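Local coordinates for protein oxaloacetate acetyl hydrolase (Cryphonectria parasitica, PDB 3LYE) that belongs to the phosphoenolpyruvate phosphomutase family of enzymes, built on a TIM-barrel fold, at residues A192-E198 with W216-N221; D170-S174 with L197-R201. One frame throughout, in Å; residues are numbered along the deposited sequence.

Contact 1: residues A192-E198 with W216-N221; sequences ADVGLLE and WPLLLN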
loop_
_atom_site.group_PDB
_atom_site.type_symbol
_atom_site.label_atom_id
_atom_site.label_comp_id
_atom_site.label_asym_id
_atom_site.label_seq_id
_atom_site.Cartn_x
_atom_site.Cartn_y
_atom_site.Cartn_z
ATOM N N ALA A 192 1.230 -13.141 -28.422
ATOM C CA ALA A 192 1.442 -11.734 -28.202
ATOM C C ALA A 192 0.748 -10.974 -29.338
ATOM O O ALA A 192 0.715 -11.412 -30.496
ATOM C CB ALA A 192 2.899 -11.418 -28.108
ATOM N N ASP A 193 0.230 -9.797 -28.998
ATOM C CA ASP A 193 -0.489 -8.961 -29.926
ATOM C C ASP A 193 0.306 -7.938 -30.717
ATOM O O ASP A 193 -0.101 -7.552 -31.807
ATOM C CB ASP A 193 -1.555 -8.187 -29.136
ATOM C CG ASP A 193 -2.529 -9.099 -28.419
ATOM O OD1 ASP A 193 -2.538 -9.151 -27.166
ATOM O OD2 ASP A 193 -3.343 -9.741 -29.122
ATOM N N VAL A 194 1.419 -7.506 -30.145
ATOM C CA VAL A 194 2.282 -6.511 -30.724
ATOM C C VAL A 194 3.706 -6.823 -30.341
ATOM O O VAL A 194 3.954 -7.368 -29.269
ATOM C CB VAL A 194 1.935 -5.116 -30.087
ATOM C CG1 VAL A 194 2.814 -3.992 -30.622
ATOM C CG2 VAL A 194 0.438 -4.786 -30.249
ATOM N N GLY A 195 4.657 -6.458 -31.188
ATOM C CA GLY A 195 6.044 -6.683 -30.880
ATOM C C GLY A 195 6.778 -5.358 -30.642
ATOM O O GLY A 195 6.376 -4.300 -31.138
ATOM N N LEU A 196 7.815 -5.418 -29.821
ATOM C CA LEU A 196 8.640 -4.265 -29.492
ATOM C C LEU A 196 10.103 -4.699 -29.496
ATOM O O LEU A 196 10.536 -5.490 -28.669
ATOM C CB LEU A 196 8.259 -3.688 -28.119
ATOM C CG LEU A 196 9.242 -2.746 -27.403
ATOM C CD1 LEU A 196 9.777 -1.677 -28.299
ATOM C CD2 LEU A 196 8.543 -2.163 -26.161
ATOM N N LEU A 197 10.837 -4.226 -30.502
ATOM C CA LEU A 197 12.257 -4.488 -30.632
ATOM C C LEU A 197 12.828 -3.203 -29.988
ATOM O O LEU A 197 12.734 -2.117 -30.548
ATOM C CB LEU A 197 12.654 -4.678 -32.094
ATOM C CG LEU A 197 14.028 -5.318 -32.318
ATOM C CD1 LEU A 197 14.203 -5.786 -33.746
ATOM C CD2 LEU A 197 15.153 -4.364 -31.929
ATOM N N GLU A 198 13.395 -3.353 -28.809
ATOM C CA GLU A 198 13.961 -2.217 -28.040
ATOM C C GLU A 198 15.342 -1.798 -28.449
ATOM O O GLU A 198 16.206 -2.604 -28.733
ATOM C CB GLU A 198 14.045 -2.619 -26.563
ATOM C CG GLU A 198 14.592 -1.588 -25.563
ATOM C CD GLU A 198 13.697 -0.375 -25.401
ATOM O OE1 GLU A 198 12.477 -0.494 -25.638
ATOM O OE2 GLU A 198 14.227 0.695 -25.026
ATOM N N TRP A 216 2.060 -8.191 -38.633
ATOM C CA TRP A 216 1.911 -8.168 -37.176
ATOM C C TRP A 216 2.416 -6.808 -36.734
ATOM O O TRP A 216 3.524 -6.415 -37.090
ATOM C CB TRP A 216 2.690 -9.316 -36.575
ATOM C CG TRP A 216 2.494 -9.569 -35.117
ATOM C CD1 TRP A 216 1.341 -9.925 -34.493
ATOM C CD2 TRP A 216 3.501 -9.550 -34.118
ATOM N NE1 TRP A 216 1.565 -10.115 -33.153
ATOM C CE2 TRP A 216 2.890 -9.896 -32.898
ATOM C CE3 TRP A 216 4.872 -9.268 -34.136
ATOM C CZ2 TRP A 216 3.600 -9.989 -31.714
ATOM C CZ3 TRP A 216 5.579 -9.397 -32.990
ATOM C CH2 TRP A 216 4.942 -9.715 -31.766
ATOM N N PRO A 217 1.640 -6.101 -35.894
ATOM C CA PRO A 217 2.060 -4.761 -35.484
ATOM C C PRO A 217 3.191 -4.631 -34.510
ATOM O O PRO A 217 3.366 -5.466 -33.620
ATOM C CB PRO A 217 0.794 -4.189 -34.836
ATOM C CG PRO A 217 -0.028 -5.334 -34.439
ATOM C CD PRO A 217 0.380 -6.519 -35.262
ATOM N N LEU A 218 3.988 -3.592 -34.735
ATOM C CA LEU A 218 5.119 -3.270 -33.873
ATOM C C LEU A 218 4.866 -1.921 -33.196
ATOM O O LEU A 218 4.173 -1.026 -33.709
ATOM C CB LEU A 218 6.446 -3.170 -34.619
ATOM C CG LEU A 218 6.933 -4.429 -35.334
ATOM C CD1 LEU A 218 8.400 -4.248 -35.719
ATOM C CD2 LEU A 218 6.726 -5.634 -34.456
ATOM N N LEU A 219 5.536 -1.785 -32.068
ATOM C CA LEU A 219 5.510 -0.615 -31.226
ATOM C C LEU A 219 6.966 -0.105 -31.185
ATOM O O LEU A 219 7.917 -0.866 -31.000
ATOM C CB LEU A 219 5.008 -1.015 -29.841
ATOM C CG LEU A 219 4.960 0.043 -28.743
ATOM C CD1 LEU A 219 4.026 -0.381 -27.619
ATOM C CD2 LEU A 219 6.356 0.323 -28.170
ATOM N N LEU A 220 7.113 1.203 -31.327
ATOM C CA LEU A 220 8.390 1.897 -31.295
ATOM C C LEU A 220 8.516 2.631 -29.960
ATOM O O LEU A 220 7.665 3.428 -29.617
ATOM C CB LEU A 220 8.467 2.932 -32.429
ATOM C CG LEU A 220 9.724 3.783 -32.481
ATOM C CD1 LEU A 220 10.962 2.940 -32.665
ATOM C CD2 LEU A 220 9.617 4.804 -33.572
ATOM N N ASN A 221 9.568 2.353 -29.210
ATOM C CA ASN A 221 9.811 3.027 -27.945
ATOM C C ASN A 221 10.856 4.113 -28.132
ATOM O O ASN A 221 12.021 3.823 -28.384
ATOM C CB ASN A 221 10.309 2.061 -26.900
ATOM C CG ASN A 221 10.624 2.748 -25.581
ATOM O OD1 ASN A 221 10.095 3.815 -25.251
ATOM N ND2 ASN A 221 11.511 2.143 -24.828
HETATM O O HOH W 1 10.091 -2.075 -32.094
HETATM O O HOH W 2 11.846 0.566 -30.049
HETATM O O HOH W 3 13.991 2.077 -27.462
#

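Contact 2: residues D170-S174 with L197-R201; sequences DALQS and LEGFR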
loop_
_atom_site.group_PDB
_atom_site.type_symbol
_atom_site.label_atom_id
_atom_site.label_comp_id
_atom_site.label_asym_id
_atom_site.label_seq_id
_atom_site.Cartn_x
_atom_site.Cartn_y
_atom_site.Cartn_z
ATOM N N ASP A 170 14.910 -7.346 -25.732
ATOM C CA ASP A 170 16.071 -6.531 -25.437
ATOM C C ASP A 170 17.322 -7.256 -25.939
ATOM O O ASP A 170 18.426 -6.922 -25.538
ATOM C CB ASP A 170 16.187 -6.378 -23.929
ATOM C CG ASP A 170 15.231 -5.356 -23.387
ATOM O OD1 ASP A 170 15.486 -4.166 -23.619
ATOM O OD2 ASP A 170 14.238 -5.733 -22.742
ATOM N N ALA A 171 17.148 -8.219 -26.842
ATOM C CA ALA A 171 18.270 -8.995 -27.372
ATOM C C ALA A 171 19.160 -8.360 -28.450
ATOM O O ALA A 171 20.192 -8.937 -28.788
ATOM C CB ALA A 171 17.740 -10.327 -27.928
ATOM N N LEU A 172 18.802 -7.208 -28.997
ATOM C CA LEU A 172 19.631 -6.613 -30.049
ATOM C C LEU A 172 21.114 -6.453 -29.768
ATOM O O LEU A 172 21.941 -6.884 -30.560
ATOM C CB LEU A 172 19.055 -5.276 -30.507
ATOM C CG LEU A 172 19.700 -4.676 -31.755
ATOM C CD1 LEU A 172 19.392 -5.487 -33.005
ATOM C CD2 LEU A 172 19.218 -3.255 -31.930
ATOM N N GLN A 173 21.437 -5.860 -28.632
ATOM C CA GLN A 173 22.824 -5.621 -28.254
ATOM C C GLN A 173 23.677 -6.873 -28.116
ATOM O O GLN A 173 24.741 -6.987 -28.727
ATOM C CB GLN A 173 22.818 -4.864 -26.925
ATOM C CG GLN A 173 24.145 -4.315 -26.440
ATOM C CD GLN A 173 23.968 -3.505 -25.166
ATOM O OE1 GLN A 173 24.941 -3.091 -24.538
ATOM N NE2 GLN A 173 22.709 -3.289 -24.767
ATOM N N SER A 174 23.204 -7.825 -27.324
ATOM C CA SER A 174 23.953 -9.046 -27.108
ATOM C C SER A 174 23.819 -10.188 -28.098
ATOM O O SER A 174 24.773 -10.964 -28.253
ATOM C CB SER A 174 23.629 -9.583 -25.720
ATOM O OG SER A 174 22.299 -10.075 -25.662
ATOM N N LEU A 197 10.837 -4.226 -30.502
ATOM C CA LEU A 197 12.257 -4.488 -30.632
ATOM C C LEU A 197 12.828 -3.203 -29.988
ATOM O O LEU A 197 12.734 -2.117 -30.548
ATOM C CB LEU A 197 12.654 -4.678 -32.094
ATOM C CG LEU A 197 14.028 -5.318 -32.318
ATOM C CD1 LEU A 197 14.203 -5.786 -33.746
ATOM C CD2 LEU A 197 15.153 -4.364 -31.929
ATOM N N GLU A 198 13.395 -3.353 -28.809
ATOM C CA GLU A 198 13.961 -2.217 -28.040
ATOM C C GLU A 198 15.342 -1.798 -28.449
ATOM O O GLU A 198 16.206 -2.604 -28.733
ATOM C CB GLU A 198 14.045 -2.619 -26.563
ATOM C CG GLU A 198 14.592 -1.588 -25.563
ATOM C CD GLU A 198 13.697 -0.375 -25.401
ATOM O OE1 GLU A 198 12.477 -0.494 -25.638
ATOM O OE2 GLU A 198 14.227 0.695 -25.026
ATOM N N GLY A 199 15.543 -0.501 -28.499
ATOM C CA GLY A 199 16.850 0.017 -28.826
ATOM C C GLY A 199 17.420 -0.048 -30.216
ATOM O O GLY A 199 18.601 -0.387 -30.381
ATOM N N PHE A 200 16.644 0.338 -31.214
ATOM C CA PHE A 200 17.148 0.314 -32.572
ATOM C C PHE A 200 18.402 1.191 -32.641
ATOM O O PHE A 200 18.504 2.225 -31.954
ATOM C CB PHE A 200 16.127 0.888 -33.543
ATOM C CG PHE A 200 14.926 0.016 -33.754
ATOM C CD1 PHE A 200 15.052 -1.185 -34.407
ATOM C CD2 PHE A 200 13.673 0.411 -33.337
ATOM C CE1 PHE A 200 13.955 -1.999 -34.631
ATOM C CE2 PHE A 200 12.568 -0.403 -33.549
ATOM C CZ PHE A 200 12.710 -1.604 -34.203
ATOM N N ARG A 201 19.346 0.788 -33.478
ATOM C CA ARG A 201 20.586 1.537 -33.647
ATOM C C ARG A 201 20.457 2.530 -34.799
ATOM O O ARG A 201 21.237 3.460 -34.898
ATOM C CB ARG A 201 21.767 0.580 -33.846
ATOM C CG ARG A 201 22.151 -0.101 -32.530
ATOM C CD ARG A 201 23.282 -1.125 -32.633
ATOM N NE ARG A 201 23.901 -1.359 -31.323
ATOM C CZ ARG A 201 23.342 -2.064 -30.340
ATOM N NH1 ARG A 201 23.976 -2.217 -29.184
ATOM N NH2 ARG A 201 22.153 -2.628 -30.510
HETATM O O HOH W 4 16.565 -5.240 -28.428
#

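Contact 1: residues A192-E198 with W216-N221
Strands 194-197 and 219-223 are the sixth and seventh of the TIM barrel, and their parallel pairing closes the cylinder. With helix 203-213 they make a beta-alpha-beta crossover. A single backbone bridge joins them: Gly-195 N donates to Pro-217 O (2.9 Å) and Gly-195 O accepts from Leu-219 N (2.8 Å), supported by a CA-H...O contact from Val-194 CA to the same Pro-217 O (3.3 Å). Beyond this point the axes of 194-197 and 219-221, inclined at 31°, draw apart and water fills the gap: one molecule links Leu-197 N to Leu-219 O, another Leu-197 O to Asn-221 N. Apolar packing comes from Val-194 CG1 on Leu-219 CB (3.8 Å) and Leu-196 CD2 on Leu-219 CD2 (3.9 Å). The Trp-216 indole lies with one face over Gly-195 N, and a beta carbon on Gly-195 would clash with the ring; Trp-216 NE1 donates a hydrogen bond to Ala-192 O (3.1 Å). At the far end strand 219-223 leads into Glu-224 and Asn-225, which bind calcium. There Asn-221 turns OD1 to Ser-247, while its ND2 donates almost straight to Glu-198 OE1 (2.9 Å, 172° at the hydrogen).

Contact 2: residues D170-S174 with L197-R201
Leu-172 is the centre of this meeting between the loops that follow the fifth and sixth barrel strands, with 97 Å² covered. Its side chain points across the gap, and CD2 reaches Gly-199 O (3.3 Å), Leu-197 CD2 (4.2 Å) and Phe-200 CA (4.2 Å), so Leu-172 packs against both the backbone of the bend and the side chains of Leu-197 and Arg-201. Gly-199 takes up a left-handed conformation (phi 72°) in that bend, easily reached without a beta carbon. Arg-201, with 67 Å² buried, lays the edge of its guanidinium along Leu-172 and Gln-173 of helix 172-175: NH2 is 3.3 Å from Leu-172 CD2 and NH1 3.5 Å from Gln-173 CG. Both partners are aliphatic carbons, so these are van der Waals contacts; no direct hydrogen bond joins the two segments. Glu-198, third with 49 Å², sets CG 3.4 Å from Asp-170 OD1, although the two carboxylates have other partners. Asp-170 forms salt bridges with Lys-137 and Arg-168, and Glu-198 accepts from Asn-221. The polar link between the backbones is instead a water, which accepts from Leu-172 N (3.0 Å) and donates to Glu-198 O (2.7 Å). The Asp-170 side chain lies about 8 Å from a bound calcium ion, at the C-terminal end of the barrel strands. Around the contact, Leu-172 also packs on Tyr-177 and Cys-180 of helix 177-189 and on Gln-205 of helix 203-213, while Glu-198 is hydrogen-bonded through its backbone to Thr-169 at the end of strand 164-169.

From the N terminus, the chain leaves strand 164-169 through residues 170-174, passes helix 177-189 and returns along strand 194-197, so contact 2 closes a loop of 22 residues. Helix 203-213 follows, and strand 219-223 then comes alongside, with contact 1 closing a second loop, of 17 residues. The two loops are consecutive rather than nested, and Leu-197 and Glu-198 belong to both contacts. They also touch directly, Leu-220 CD1 of contact 1 lying 3.8 Å from Phe-200 CD2 of contact 2. Together they tie the fifth, sixth and seventh strand-and-loop units of the barrel: contact 1 along the wall, contact 2 at its C-terminal rim.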